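Local coordinates for UL18 protein (Human herpesvirus 5, PDB 3D2U), which mimics an MHC class I molecule and modulates host natural killer cell activity by engaging the inhibitory leukocyte receptor LILRB1, at residues V2-Y7 and V22-G27; G183-V188 and G213-E218; T189-K194 and V267-W272. The protein carries 4 engineered substitutions. All blocks are in the same frame, centred on the assembly; numbering follows the deposited sequence.

Interaction 1 of 3, residues V2-Y7 and V22-G27; sequences VLRYGY and VGIFDG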
# COMPACT_ATOMS: atom_id res chain seq x y z
N VAL A 2 -9.14 10.04 19.33
CA VAL A 2 -10.02 9.17 18.56
C VAL A 2 -9.88 7.74 19.06
O VAL A 2 -8.79 7.15 19.08
CB VAL A 2 -9.75 9.30 17.01
CG1 VAL A 2 -8.33 9.74 16.74
CG2 VAL A 2 -10.05 7.99 16.29
N LEU A 3 -11.01 7.21 19.52
CA LEU A 3 -11.08 5.85 20.01
C LEU A 3 -11.82 5.08 18.92
O LEU A 3 -12.99 5.34 18.65
CB LEU A 3 -11.83 5.80 21.33
CG LEU A 3 -11.96 4.44 22.02
CD1 LEU A 3 -10.62 3.72 22.05
CD2 LEU A 3 -12.51 4.64 23.43
N ARG A 4 -11.12 4.15 18.28
CA ARG A 4 -11.69 3.36 17.19
C ARG A 4 -11.61 1.87 17.44
O ARG A 4 -10.62 1.37 17.97
CB ARG A 4 -10.96 3.69 15.87
CG ARG A 4 -11.34 2.81 14.69
CD ARG A 4 -10.86 3.35 13.32
NE ARG A 4 -9.47 3.03 12.95
CZ ARG A 4 -8.40 3.74 13.33
NH1 ARG A 4 -8.54 4.82 14.10
NH2 ARG A 4 -7.19 3.39 12.92
N TYR A 5 -12.66 1.15 17.07
CA TYR A 5 -12.68 -0.30 17.20
C TYR A 5 -12.92 -0.93 15.83
O TYR A 5 -13.81 -0.52 15.09
CB TYR A 5 -13.75 -0.74 18.20
CG TYR A 5 -13.31 -0.62 19.64
CD1 TYR A 5 -12.64 -1.67 20.27
CD2 TYR A 5 -13.53 0.55 20.36
CE1 TYR A 5 -12.20 -1.55 21.58
CE2 TYR A 5 -13.09 0.68 21.67
CZ TYR A 5 -12.43 -0.37 22.28
OH TYR A 5 -11.99 -0.24 23.57
N GLY A 6 -12.09 -1.90 15.49
CA GLY A 6 -12.23 -2.56 14.21
C GLY A 6 -12.59 -4.02 14.41
O GLY A 6 -11.93 -4.72 15.17
N TYR A 7 -13.65 -4.47 13.74
CA TYR A 7 -14.08 -5.86 13.86
C TYR A 7 -13.99 -6.59 12.52
O TYR A 7 -14.58 -6.16 11.52
CB TYR A 7 -15.53 -5.96 14.35
CG TYR A 7 -15.88 -5.20 15.60
CD1 TYR A 7 -15.91 -3.80 15.61
CD2 TYR A 7 -16.26 -5.88 16.77
CE1 TYR A 7 -16.33 -3.10 16.75
CE2 TYR A 7 -16.68 -5.19 17.91
CZ TYR A 7 -16.71 -3.80 17.89
OH TYR A 7 -17.16 -3.11 19.00
N VAL A 22 -9.92 -5.10 17.20
CA VAL A 22 -8.82 -4.29 17.67
C VAL A 22 -9.31 -2.91 18.08
O VAL A 22 -10.16 -2.32 17.42
CB VAL A 22 -7.72 -4.10 16.56
CG1 VAL A 22 -7.29 -5.45 16.02
CG2 VAL A 22 -8.23 -3.19 15.43
N GLY A 23 -8.76 -2.41 19.18
CA GLY A 23 -9.10 -1.08 19.65
C GLY A 23 -7.90 -0.22 19.33
O GLY A 23 -6.76 -0.64 19.52
N ILE A 24 -8.15 0.98 18.82
CA ILE A 24 -7.07 1.88 18.45
C ILE A 24 -7.37 3.27 19.03
O ILE A 24 -8.46 3.81 18.86
CB ILE A 24 -6.95 1.90 16.91
CG1 ILE A 24 -6.66 0.48 16.43
CG2 ILE A 24 -5.83 2.83 16.46
CD1 ILE A 24 -6.84 0.27 14.94
N PHE A 25 -6.40 3.83 19.76
CA PHE A 25 -6.58 5.14 20.38
C PHE A 25 -5.48 6.07 19.88
O PHE A 25 -4.29 5.81 20.10
CB PHE A 25 -6.52 5.00 21.91
CG PHE A 25 -6.88 6.25 22.66
CD1 PHE A 25 -8.17 6.77 22.61
CD2 PHE A 25 -5.91 6.94 23.39
CE1 PHE A 25 -8.49 7.96 23.27
CE2 PHE A 25 -6.22 8.13 24.05
CZ PHE A 25 -7.51 8.64 23.98
N ASP A 26 -5.89 7.14 19.21
CA ASP A 26 -4.96 8.10 18.63
C ASP A 26 -3.92 7.38 17.78
O ASP A 26 -2.73 7.68 17.86
CB ASP A 26 -4.26 8.91 19.72
CG ASP A 26 -5.20 9.82 20.49
OD1 ASP A 26 -6.35 10.01 20.04
OD2 ASP A 26 -4.79 10.34 21.54
N GLY A 27 -4.38 6.42 16.97
CA GLY A 27 -3.47 5.70 16.10
C GLY A 27 -2.67 4.58 16.74
O GLY A 27 -1.92 3.90 16.05
O HOH W 1 -7.32 6.10 16.57
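Strands 2-7 and 22-25 run antiparallel at 161° with axes 4.6 Å apart, the hairpin at the centre of the class I MHC platform sheet. R4-I24 and G6-V22 are hydrogen-bonded pairs, L3-F25 and Y5-G23 non-hydrogen-bonded ones. In the R4-I24 pair the bond from R4 N is nearly straight, meeting I24 O almost along its C=O axis at 2.7 Å. L3, Y5 and F25 project from the face that carries the helices and peptide groove. There the L3 and F25 side chains cross obliquely, L3 CD1 lying 4.0 Å from F25 CD1. Y5 (chi1 -81°, CG beside its own N) turns its ring over G23, whose CA packs tightly over the ring face as a CH-pi contact, 3.6 Å from Y5 CD1. The Y5 hydroxyl bonds to backbone of the bound peptide, so this face of the sheet forms part of the floor under the peptide. On the R4 and I24 face the two side chains lie alongside each other. R4 leaves the backbone with CG anti to N and bends at chi3 (83°), laying one guanidinium face over I24, with NH2 3.7 Å from I24 CD1. Where the strand ends, D26 N donates to V2 O; D26 OD2 is hydrogen-bonded to Q185 NE2, and D26 OD1 is left to V2 N, 2.9 Å away nearly along the C-O axis.

Interaction 2 of 3, residues G183-V188 and G213-E218; sequences GFQPPV and GFFPGE. Unlike the reference sequence in segment 183-188: P186 (reference Thr).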
# COMPACT_ATOMS: atom_id res chain seq x y z
N GLY A 183 -5.28 9.54 29.91
CA GLY A 183 -4.43 9.66 31.07
C GLY A 183 -3.29 8.66 31.10
O GLY A 183 -2.36 8.80 31.90
N PHE A 184 -3.35 7.65 30.24
CA PHE A 184 -2.30 6.64 30.22
C PHE A 184 -1.39 6.66 28.98
O PHE A 184 -0.26 6.17 29.05
CB PHE A 184 -2.91 5.23 30.33
CG PHE A 184 -3.57 4.94 31.65
CD1 PHE A 184 -4.93 5.22 31.84
CD2 PHE A 184 -2.86 4.31 32.67
CE1 PHE A 184 -5.57 4.86 33.04
CE2 PHE A 184 -3.49 3.95 33.87
CZ PHE A 184 -4.85 4.23 34.05
N GLN A 185 -1.87 7.19 27.86
CA GLN A 185 -1.05 7.20 26.64
C GLN A 185 0.27 7.94 26.86
O GLN A 185 0.36 8.81 27.73
CB GLN A 185 -1.81 7.83 25.47
CG GLN A 185 -1.96 9.33 25.56
CD GLN A 185 -2.89 9.89 24.51
OE1 GLN A 185 -3.33 11.03 24.60
NE2 GLN A 185 -3.18 9.09 23.49
N PRO A 186 1.31 7.59 26.09
CA PRO A 186 2.61 8.27 26.27
C PRO A 186 2.53 9.75 25.93
O PRO A 186 1.54 10.21 25.36
CB PRO A 186 3.55 7.56 25.28
CG PRO A 186 2.75 6.41 24.70
CD PRO A 186 1.30 6.74 24.89
N PRO A 187 3.57 10.52 26.29
CA PRO A 187 3.63 11.95 26.01
C PRO A 187 4.15 12.10 24.57
O PRO A 187 4.55 11.11 23.97
CB PRO A 187 4.65 12.44 27.03
CG PRO A 187 5.62 11.28 27.09
CD PRO A 187 4.68 10.10 27.17
N VAL A 188 4.14 13.31 24.03
CA VAL A 188 4.65 13.50 22.67
C VAL A 188 6.07 12.96 22.59
O VAL A 188 6.91 13.28 23.42
CB VAL A 188 4.67 14.99 22.27
CG1 VAL A 188 5.37 15.15 20.94
CG2 VAL A 188 3.26 15.51 22.17
N GLY A 213 10.62 6.34 15.27
CA GLY A 213 9.95 6.33 16.56
C GLY A 213 9.22 7.57 17.06
O GLY A 213 9.36 7.94 18.22
N PHE A 214 8.42 8.19 16.22
CA PHE A 214 7.70 9.36 16.68
C PHE A 214 6.24 9.03 16.91
O PHE A 214 5.70 8.12 16.31
CB PHE A 214 7.83 10.54 15.69
CG PHE A 214 7.42 10.23 14.27
CD1 PHE A 214 6.20 10.66 13.77
CD2 PHE A 214 8.31 9.57 13.40
CE1 PHE A 214 5.85 10.44 12.42
CE2 PHE A 214 7.98 9.36 12.06
CZ PHE A 214 6.75 9.79 11.57
N PHE A 215 5.64 9.81 17.81
CA PHE A 215 4.25 9.72 18.19
C PHE A 215 3.88 11.09 18.77
O PHE A 215 4.61 11.62 19.60
CB PHE A 215 4.06 8.65 19.29
CG PHE A 215 2.69 8.63 19.86
CD1 PHE A 215 1.62 8.15 19.10
CD2 PHE A 215 2.45 9.12 21.14
CE1 PHE A 215 0.33 8.17 19.61
CE2 PHE A 215 1.15 9.15 21.65
CZ PHE A 215 0.09 8.67 20.89
N PRO A 216 2.77 11.71 18.32
CA PRO A 216 1.77 11.25 17.36
C PRO A 216 2.36 11.07 15.96
O PRO A 216 3.50 11.44 15.70
CB PRO A 216 0.72 12.37 17.38
CG PRO A 216 0.88 12.95 18.74
CD PRO A 216 2.37 13.00 18.89
N GLY A 217 1.55 10.52 15.06
CA GLY A 217 1.99 10.28 13.70
C GLY A 217 2.16 11.44 12.73
O GLY A 217 2.86 11.28 11.74
N GLU A 218 1.55 12.60 12.97
CA GLU A 218 1.75 13.67 12.01
C GLU A 218 3.14 14.27 12.12
O GLU A 218 3.65 14.50 13.22
CB GLU A 218 0.67 14.77 12.13
CG GLU A 218 0.89 15.95 11.15
CD GLU A 218 1.07 15.55 9.67
OE1 GLU A 218 1.68 14.50 9.36
OE2 GLU A 218 0.61 16.32 8.79
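The two segments meet as irregular chain, without a hydrogen bond between them: 183-188 leaves the end of a helix through P186, which departs from the reference Thr, and P187, while 213-218 turns a corner at G213, in a G1 beta bulge, and passes through a cis peptide bond before P216. Their closest CA atoms, those of V188 and F215, are 5.9 Å apart. This is an interdomain contact, joining the linker behind the class I platform to an end of the immunoglobulin C1-type domain. F215 carries most of it. With CG anti to the backbone N (chi1 172°), its ring extends toward the linker and is met along its rim. P187 O lies by CD2, and P186 O is in plane at 3.9 Å from F215 CE2. The P186 ring crosses the aromatic side chain at about a right angle, its CD 4.0 Å from F215 CE2. Q185 NE2 is 4.2 Å from F215 CZ, the amide plane turned 66° from the ring; this amide donates to D26 OD2 of the platform, which holds NE2 at the ring tip. Q185 reaches there on an extended chain beyond a CG in the crowded position (chi1 73°). Farther along, V188 CA makes a CA-H...O contact with F215 O at 3.6 Å, and V188 CG2 packs against P216 CD at 4.2 Å. Around this junction, P186 touches W51 of helix 51-58, Q28 of strand 28-36 lies against both P186 and F215, and F214 pairs by backbone with F249 of strand 249-258.

Interaction 3 of 3, residues T189-K194 and V267-W272; sequences THPVVK and VTHGNW. With NAG (2-acetamido-2-deoxy-beta-D-glucopyranose), chain R.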
# COMPACT_ATOMS: atom_id res chain seq x y z
N THR A 189 6.32 12.13 21.59
CA THR A 189 7.63 11.53 21.43
C THR A 189 8.21 11.94 20.07
O THR A 189 7.71 11.55 19.01
CB THR A 189 7.53 10.01 21.56
OG1 THR A 189 6.88 9.70 22.80
CG2 THR A 189 8.90 9.38 21.56
N HIS A 190 9.27 12.76 20.11
CA HIS A 190 9.94 13.25 18.92
C HIS A 190 10.82 12.18 18.28
O HIS A 190 11.35 11.31 18.96
CB HIS A 190 10.74 14.51 19.25
CG HIS A 190 9.89 15.62 19.82
ND1 HIS A 190 8.68 15.98 19.27
CD2 HIS A 190 10.07 16.42 20.89
CE1 HIS A 190 8.15 16.95 19.98
NE2 HIS A 190 8.98 17.24 20.97
N PRO A 191 10.98 12.24 16.95
CA PRO A 191 11.79 11.27 16.21
C PRO A 191 13.30 11.42 16.33
O PRO A 191 13.82 12.47 16.69
CB PRO A 191 11.34 11.49 14.78
CG PRO A 191 11.21 13.01 14.73
CD PRO A 191 10.48 13.31 16.05
N VAL A 192 13.98 10.33 16.02
CA VAL A 192 15.42 10.29 15.93
C VAL A 192 15.44 10.58 14.43
O VAL A 192 14.70 9.96 13.69
CB VAL A 192 15.96 8.86 16.24
CG1 VAL A 192 17.36 8.68 15.68
CG2 VAL A 192 15.95 8.59 17.74
N VAL A 193 16.23 11.57 14.00
CA VAL A 193 16.28 11.91 12.58
C VAL A 193 17.67 11.62 12.02
O VAL A 193 18.68 11.93 12.64
CB VAL A 193 15.92 13.41 12.35
CG1 VAL A 193 16.09 13.79 10.88
CG2 VAL A 193 14.48 13.68 12.78
N LYS A 194 17.72 11.01 10.84
CA LYS A 194 18.99 10.69 10.21
C LYS A 194 18.93 11.02 8.73
O LYS A 194 17.90 10.80 8.09
CB LYS A 194 19.32 9.21 10.40
CG LYS A 194 20.60 8.79 9.73
CD LYS A 194 21.09 7.47 10.29
CE LYS A 194 22.44 7.10 9.72
NZ LYS A 194 23.17 6.25 10.68
N VAL A 267 12.84 18.77 10.09
CA VAL A 267 11.77 17.89 10.54
C VAL A 267 10.97 18.54 11.67
O VAL A 267 11.52 18.87 12.73
CB VAL A 267 12.32 16.52 11.04
CG1 VAL A 267 11.19 15.68 11.65
CG2 VAL A 267 12.97 15.77 9.89
N THR A 268 9.69 18.75 11.43
CA THR A 268 8.80 19.37 12.42
C THR A 268 7.81 18.33 12.91
O THR A 268 7.07 17.76 12.13
CB THR A 268 8.03 20.56 11.81
OG1 THR A 268 8.96 21.57 11.42
CG2 THR A 268 7.04 21.16 12.82
N HIS A 269 7.83 18.09 14.22
CA HIS A 269 6.93 17.14 14.85
C HIS A 269 6.35 17.88 16.06
O HIS A 269 7.07 18.17 17.01
CB HIS A 269 7.71 15.89 15.30
CG HIS A 269 6.85 14.86 15.97
ND1 HIS A 269 7.03 14.50 17.29
CD2 HIS A 269 5.79 14.16 15.53
CE1 HIS A 269 6.10 13.63 17.63
NE2 HIS A 269 5.33 13.40 16.58
N GLY A 270 5.07 18.21 16.02
CA GLY A 270 4.47 18.95 17.13
C GLY A 270 5.08 20.34 17.18
O GLY A 270 5.26 20.96 16.14
N ASN A 271 5.39 20.85 18.38
CA ASN A 271 6.02 22.19 18.49
C ASN A 271 7.49 21.95 18.60
O ASN A 271 8.12 22.35 19.58
CB ASN A 271 5.67 22.92 19.77
CG ASN A 271 4.22 23.06 20.00
OD1 ASN A 271 3.49 23.65 19.21
ND2 ASN A 271 3.79 22.53 21.12
N TRP A 272 8.07 21.30 17.60
CA TRP A 272 9.47 20.99 17.71
C TRP A 272 9.98 20.81 16.29
O TRP A 272 9.37 20.11 15.49
CB TRP A 272 9.57 19.72 18.55
CG TRP A 272 10.90 19.11 18.70
CD1 TRP A 272 11.78 19.28 19.73
CD2 TRP A 272 11.47 18.12 17.84
NE1 TRP A 272 12.87 18.45 19.57
CE2 TRP A 272 12.70 17.73 18.42
CE3 TRP A 272 11.07 17.52 16.64
CZ2 TRP A 272 13.53 16.76 17.83
CZ3 TRP A 272 11.89 16.57 16.06
CH2 TRP A 272 13.11 16.20 16.65
C1 NAG R . 1.45 22.52 21.42
C2 NAG R . -0.07 22.47 21.14
C3 NAG R . -0.73 23.81 20.69
C4 NAG R . 0.04 25.07 21.13
C5 NAG R . 1.52 24.84 20.94
C6 NAG R . 2.35 26.07 21.24
C7 NAG R . 0.55 20.48 19.91
C8 NAG R . 0.81 20.07 18.46
N2 NAG R . -0.32 21.46 20.12
O1 NAG R . 1.76 21.60 22.42
O3 NAG R . -2.04 23.87 21.23
O4 NAG R . -0.38 26.19 20.37
O5 NAG R . 1.91 23.81 21.85
O6 NAG R . 2.08 27.11 20.31
O7 NAG R . 1.14 19.91 20.82
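H190 and P191 form the main bumps of 189-194, received by the side chains of 267-272 as its chain leaves strand 267-268 for the turn at N271. The H190 imidazole lies flat on the indole of W272 in an offset stack: its centroid is 3.7 Å from that of the five-membered ring, with planes only 4° apart. The overlap continues at both ends, since H190 CB sits squarely over the six-membered ring while W272 CB comes over the H190 face, H190 CE1 being 3.4 Å from W272 CB. W272 is laid out for this by a CG anti to its backbone N (chi1 174°). H269 meets H190 rim to rim, the rings upright to each other at 87°, and a hydrogen bond of 3.0 Å joins H190 ND1 to H269 ND1. The other H269 nitrogen, NE2, bonds to P216 O. P191 pushes its ring into the angle between these aromatics and V267: CD lies 3.6 Å from W272 CZ3 and 3.9 Å from H269 ND1, and CG 4.1 Å from V267 CG1. Farther along the strands, V193 and V267 meet tip to tip, V193 CG1 3.8 Å from V267 CG2. Strands 192-201 and 262-268 belong to different sheets, so this valine pair and P191 bridge the layers of the immunoglobulin C1-type beta sandwich, closed at one end by the H190, H269 and W272 cluster.

Interaction 1 is a buried contact within the platform sheet, interaction 2 a surface contact between domains, and interaction 3 a partly buried one across the immunoglobulin sandwich. Their chemistry follows: a ladder of backbone hydrogen bonds in the first, rim packing round one phenylalanine in the second, and ring stacking plus a histidine pair in the third. Interaction 2 touches both others. D26 of interaction 1 bonds to Q185, and D26 O packs against F215; on the other side, F215 O probably accepts from T189 N, and P216 O from H269 NE2. Interactions 2 and 3 reach the same sheet, through neighbouring strands 204-214 and 192-201. Interactions 1 and 3, with centres about 24 Å apart, do not touch.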